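Local structure of xylose isomerase-like TIM barrel domain-containing protein (Parabacteroides distasonis, 4KW2) at residues His180-Val184 / Gly185-Leu189; Ser256-Phe259 / Leu260-Ser264. The protein is of unknown function but adopts a xylose isomerase-like TIM barrel, consistent with a sugar isomerase-related enzyme. All coordinates share one frame; numbering follows the deposited sequence.

Contact 1. Residues His180-Val184 / Gly185-Leu189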
loop_
_atom_site.group_PDB
_atom_site.type_symbol
_atom_site.label_atom_id
_atom_site.label_comp_id
_atom_site.label_asym_id
_atom_site.label_seq_id
_atom_site.Cartn_x
_atom_site.Cartn_y
_atom_site.Cartn_z
ATOM N N HIS A 180 -5.542 -1.205 -11.099
ATOM C CA HIS A 180 -6.639 -0.377 -10.619
ATOM C C HIS A 180 -7.578 -0.120 -11.785
ATOM O O HIS A 180 -7.367 0.781 -12.594
ATOM C CB HIS A 180 -6.125 0.925 -9.999
ATOM C CG HIS A 180 -5.850 0.827 -8.529
ATOM N ND1 HIS A 180 -6.845 0.918 -7.579
ATOM C CD2 HIS A 180 -4.694 0.646 -7.846
ATOM C CE1 HIS A 180 -6.315 0.799 -6.375
ATOM N NE2 HIS A 180 -5.012 0.631 -6.509
ATOM N N TRP A 181 -8.602 -0.959 -11.863
ATOM C CA TRP A 181 -9.581 -0.928 -12.930
ATOM C C TRP A 181 -10.601 0.192 -12.670
ATOM O O TRP A 181 -11.210 0.212 -11.599
ATOM C CB TRP A 181 -10.300 -2.273 -12.962
ATOM C CG TRP A 181 -11.362 -2.336 -13.980
ATOM C CD1 TRP A 181 -12.680 -1.991 -13.829
ATOM C CD2 TRP A 181 -11.206 -2.759 -15.327
ATOM N NE1 TRP A 181 -13.354 -2.178 -15.011
ATOM C CE2 TRP A 181 -12.472 -2.651 -15.947
ATOM C CE3 TRP A 181 -10.118 -3.222 -16.073
ATOM C CZ2 TRP A 181 -12.677 -2.986 -17.279
ATOM C CZ3 TRP A 181 -10.322 -3.562 -17.388
ATOM C CH2 TRP A 181 -11.595 -3.443 -17.981
ATOM N N LYS A 182 -10.842 1.112 -13.608
ATOM C CA LYS A 182 -10.285 1.162 -14.961
ATOM C C LYS A 182 -9.853 2.597 -15.220
ATOM O O LYS A 182 -10.588 3.531 -14.883
ATOM C CB LYS A 182 -11.384 0.802 -15.961
ATOM C CG LYS A 182 -10.960 0.645 -17.412
ATOM C CD LYS A 182 -12.201 0.565 -18.289
ATOM C CE LYS A 182 -11.925 -0.063 -19.641
ATOM N NZ LYS A 182 -11.138 0.829 -20.531
ATOM N N ARG A 183 -8.676 2.771 -15.819
ATOM C CA ARG A 183 -8.170 4.100 -16.187
ATOM C C ARG A 183 -7.837 4.127 -17.676
ATOM O O ARG A 183 -7.299 3.160 -18.214
ATOM C CB ARG A 183 -6.939 4.462 -15.353
ATOM C CG ARG A 183 -7.150 4.256 -13.863
ATOM C CD ARG A 183 -6.028 4.842 -13.025
ATOM N NE ARG A 183 -6.096 4.370 -11.641
ATOM C CZ ARG A 183 -5.269 4.749 -10.668
ATOM N NH1 ARG A 183 -4.298 5.627 -10.904
ATOM N NH2 ARG A 183 -5.417 4.252 -9.445
ATOM N N VAL A 184 -8.163 5.238 -18.331
ATOM C CA VAL A 184 -8.009 5.360 -19.784
ATOM C C VAL A 184 -6.561 5.117 -20.217
ATOM O O VAL A 184 -5.636 5.757 -19.713
ATOM C CB VAL A 184 -8.512 6.734 -20.301
ATOM C CG1 VAL A 184 -7.679 7.887 -19.749
ATOM C CG2 VAL A 184 -8.540 6.762 -21.823
ATOM N N GLY A 185 -6.377 4.160 -21.127
ATOM C CA GLY A 185 -5.057 3.840 -21.672
ATOM C C GLY A 185 -4.160 2.990 -20.785
ATOM O O GLY A 185 -3.014 2.732 -21.145
ATOM N N GLU A 186 -4.665 2.560 -19.630
ATOM C CA GLU A 186 -3.913 1.684 -18.724
ATOM C C GLU A 186 -4.740 0.435 -18.418
ATOM O O GLU A 186 -4.782 -0.040 -17.282
ATOM C CB GLU A 186 -3.554 2.427 -17.433
ATOM C CG GLU A 186 -2.691 3.661 -17.649
ATOM C CD GLU A 186 -2.367 4.398 -16.360
ATOM O OE1 GLU A 186 -2.871 3.996 -15.287
ATOM O OE2 GLU A 186 -1.605 5.387 -16.422
ATOM N N ASP A 187 -5.385 -0.092 -19.454
ATOM C CA ASP A 187 -6.265 -1.247 -19.337
ATOM C C ASP A 187 -5.432 -2.533 -19.402
ATOM O O ASP A 187 -4.925 -2.882 -20.473
ATOM C CB ASP A 187 -7.291 -1.212 -20.472
ATOM C CG ASP A 187 -8.352 -2.294 -20.351
ATOM O OD1 ASP A 187 -8.083 -3.366 -19.766
ATOM O OD2 ASP A 187 -9.463 -2.066 -20.868
ATOM N N PRO A 188 -5.300 -3.252 -18.264
ATOM C CA PRO A 188 -4.403 -4.419 -18.231
ATOM C C PRO A 188 -4.814 -5.528 -19.197
ATOM O O PRO A 188 -3.957 -6.245 -19.714
ATOM C CB PRO A 188 -4.502 -4.917 -16.777
ATOM C CG PRO A 188 -5.197 -3.839 -16.016
ATOM C CD PRO A 188 -6.054 -3.111 -17.006
ATOM N N LEU A 189 -6.117 -5.655 -19.431
ATOM C CA LEU A 189 -6.649 -6.667 -20.336
ATOM C C LEU A 189 -6.284 -6.378 -21.791
ATOM O O LEU A 189 -5.939 -7.299 -22.535
ATOM C CB LEU A 189 -8.170 -6.762 -20.188
ATOM C CG LEU A 189 -8.698 -7.153 -18.807
ATOM C CD1 LEU A 189 -10.217 -7.094 -18.801
ATOM C CD2 LEU A 189 -8.202 -8.537 -18.413
#
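The side chain of Asp-187 runs alongside the indole of Trp-181 across the loop 180-189, both heading in one direction, with the carboxylate turned almost perpendicular to the ring (86°). The aspartate leaves the backbone with CG anti to its N (chi1 -174°), a setting that carries the carboxylate from CB back to the preceding segment. There CG lies 3.8 Å from CZ3 of Trp-181, and OD1 comes to the edge of the indole, 3.3 Å from that same CZ3, where the polarised C-H bonds of the ring rim suit an oxygen. OD1 also accepts a weak bond from the backbone N of Leu-189 and another from that of Lys-190. The other oxygen, OD2, takes the long arm of Lys-182, whose NZ stands 3.4 Å away in a weak salt bridge. CB of Lys-182 meanwhile rests over one face of the indole, toward its rim. CD1 of Leu-189 adds an apolar contact, 3.8 Å from CZ3 of Trp-181.

A type II beta turn from Arg-183 to Glu-186 reverses the chain, closed by Glu-186 N bonding to Arg-183 O (3.1 Å, 160° at the hydrogen). Gly-185 fills its third position, where phi is positive and a CB would collide with Val-184 O.

The turn belongs to the loop between strands 172-178 and 199-204. At the turn itself, Val-184 N is hydrogen-bonded to Ser-99 OG of the second subunit. Trp-181 meets Phe-226 of helix 222-232 edge-to-face, and Leu-189 packs on the same helix and on Ile-178 of strand 172-178.

Contact 2. Residues Ser256-Phe259 / Leu260-Ser264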
loop_
_atom_site.group_PDB
_atom_site.type_symbol
_atom_site.label_atom_id
_atom_site.label_comp_id
_atom_site.label_asym_id
_atom_site.label_seq_id
_atom_site.Cartn_x
_atom_site.Cartn_y
_atom_site.Cartn_z
ATOM N N SER A 256 -19.850 -8.220 -5.846
ATOM C CA SER A 256 -18.970 -8.285 -7.009
ATOM C C SER A 256 -18.925 -9.692 -7.596
ATOM O O SER A 256 -18.980 -9.859 -8.813
ATOM C CB SER A 256 -17.559 -7.821 -6.654
ATOM O OG SER A 256 -17.544 -6.423 -6.456
ATOM N N LEU A 257 -18.835 -10.700 -6.735
ATOM C CA LEU A 257 -18.800 -12.094 -7.194
ATOM C C LEU A 257 -20.022 -12.440 -8.036
ATOM O O LEU A 257 -19.934 -13.239 -8.964
ATOM C CB LEU A 257 -18.678 -13.054 -6.008
ATOM C CG LEU A 257 -17.342 -12.978 -5.265
ATOM C CD1 LEU A 257 -17.334 -13.927 -4.076
ATOM C CD2 LEU A 257 -16.175 -13.273 -6.199
ATOM N N GLU A 258 -21.150 -11.812 -7.718
ATOM C CA GLU A 258 -22.395 -11.971 -8.475
ATOM C C GLU A 258 -22.184 -11.790 -9.983
ATOM O O GLU A 258 -22.583 -12.637 -10.777
ATOM C CB GLU A 258 -23.430 -10.966 -7.959
ATOM C CG GLU A 258 -24.797 -11.042 -8.608
ATOM C CD GLU A 258 -25.760 -9.996 -8.072
ATOM O OE1 GLU A 258 -25.492 -9.423 -6.993
ATOM O OE2 GLU A 258 -26.796 -9.749 -8.729
ATOM N N PHE A 259 -21.538 -10.697 -10.370
ATOM C CA PHE A 259 -21.318 -10.401 -11.788
ATOM C C PHE A 259 -20.166 -11.211 -12.385
ATOM O O PHE A 259 -20.200 -11.580 -13.558
ATOM C CB PHE A 259 -21.059 -8.913 -11.979
ATOM C CG PHE A 259 -22.204 -8.049 -11.553
ATOM C CD1 PHE A 259 -23.310 -7.890 -12.376
ATOM C CD2 PHE A 259 -22.189 -7.414 -10.317
ATOM C CE1 PHE A 259 -24.374 -7.100 -11.981
ATOM C CE2 PHE A 259 -23.247 -6.619 -9.917
ATOM C CZ PHE A 259 -24.343 -6.461 -10.749
ATOM N N LEU A 260 -19.147 -11.476 -11.575
ATOM C CA LEU A 260 -18.001 -12.257 -12.020
ATOM C C LEU A 260 -18.377 -13.706 -12.305
ATOM O O LEU A 260 -17.777 -14.338 -13.169
ATOM C CB LEU A 260 -16.894 -12.218 -10.971
ATOM C CG LEU A 260 -16.261 -10.852 -10.738
ATOM C CD1 LEU A 260 -15.413 -10.892 -9.476
ATOM C CD2 LEU A 260 -15.432 -10.424 -11.940
ATOM N N GLN A 261 -19.368 -14.220 -11.581
ATOM C CA GLN A 261 -19.792 -15.615 -11.709
ATOM C C GLN A 261 -20.996 -15.812 -12.615
ATOM O O GLN A 261 -20.982 -16.706 -13.449
ATOM C CB GLN A 261 -20.108 -16.202 -10.337
ATOM C CG GLN A 261 -18.868 -16.522 -9.528
ATOM C CD GLN A 261 -19.197 -16.970 -8.124
ATOM O OE1 GLN A 261 -20.109 -16.437 -7.491
ATOM N NE2 GLN A 261 -18.453 -17.955 -7.625
ATOM N N LYS A 262 -22.037 -14.996 -12.442
ATOM C CA LYS A 262 -23.303 -15.193 -13.171
ATOM C C LYS A 262 -23.195 -14.927 -14.669
ATOM O O LYS A 262 -24.043 -15.384 -15.434
ATOM C CB LYS A 262 -24.440 -14.359 -12.571
ATOM C CG LYS A 262 -24.909 -14.880 -11.221
ATOM C CD LYS A 262 -25.647 -13.827 -10.403
ATOM C CE LYS A 262 -27.138 -13.774 -10.691
ATOM N NZ LYS A 262 -27.871 -13.144 -9.555
ATOM N N CYS A 263 -22.169 -14.193 -15.091
ATOM C CA CYS A 263 -21.860 -14.099 -16.514
ATOM C C CYS A 263 -21.464 -15.479 -17.046
ATOM O O CYS A 263 -21.886 -15.883 -18.133
ATOM C CB CYS A 263 -20.737 -13.098 -16.771
ATOM S SG CYS A 263 -20.292 -12.956 -18.521
ATOM N N SER A 264 -20.659 -16.193 -16.264
ATOM C CA SER A 264 -20.258 -17.555 -16.592
ATOM C C SER A 264 -21.160 -18.565 -15.885
ATOM O O SER A 264 -22.306 -18.782 -16.282
ATOM C CB SER A 264 -18.803 -17.772 -16.188
ATOM O OG SER A 264 -17.963 -16.865 -16.874
#
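Leu-260 folds back along its helix over the turn that starts at Ser-256 and Leu-257. Its CG, held anti to its own carbonyl carbon (chi1 -66°), lies 3.5 Å from Ser-256 O, the oxygen that also accepts Leu-260 N in a nearly straight bond (164° at the hydrogen) in the carbonyl plane. The methyl CD1 of Leu-260 reaches CD2 of Leu-257 at 4.1 Å. Two branched apolar side chains three residues apart suit this position because both are buried; Leu-257 continues the packing onto Val-24 of strand 23-27 and Met-48.

Glu-258 and Lys-262, one helical turn apart, make a different kind of pair on a more exposed side. CG of Glu-258 lies 3.4 Å from CD of Lys-262, and the glutamate chain extends beyond it, so the aliphatic parts of the two chains do most of the touching. Lys-262 bends at chi3 (88°), and its NZ comes to 3.7 Å from OE2 of Glu-258, a long salt bridge that suits two charged residues on this side of the helix. An alanine in place of Glu-258 would remove both the carboxylate and the CG that touches CD of the lysine, and is likely to leave the ammonium without this mate and its chain freer to turn.

Gln-261 N is bonded to Leu-257 O at 2.9 Å, while the amide NE2 of Gln-261 donates to Gly-47 O, a role that fits a polar residue on a partly buried flank. Phe-259 turns another way, onto Val-223 and Lys-224 of helix 222-232. Successive i to i+4 backbone bonds, with side-chain pairs at i+3 and i+4, are the pattern of an amphipathic alpha-helix; here it is helix 250-262, the last of the TIM barrel, following strand 238-241.

Contacts 1 and 2 follow one another along the chain, their centres 20 Å apart and their nearest atoms about 9 Å apart, without touching. Helix 222-232 connects them: residues 180-189 pack on it through Phe-226, Glu-229 and Leu-230, residues 256-264 through Val-223, Lys-224, Val-227 and Lys-231. Contact 1 lies in the loop that follows the sixth barrel strand and meets a second subunit, whereas no other chain of the assembly touches contact 2, on the helix after the eighth. A sulfate, probably from the crystallisation liquor, lies about 5 Å from the side chain of Lys-182, and a 1,2-ethanediol about 4 Å from that of Gln-261; neither identifies an active site.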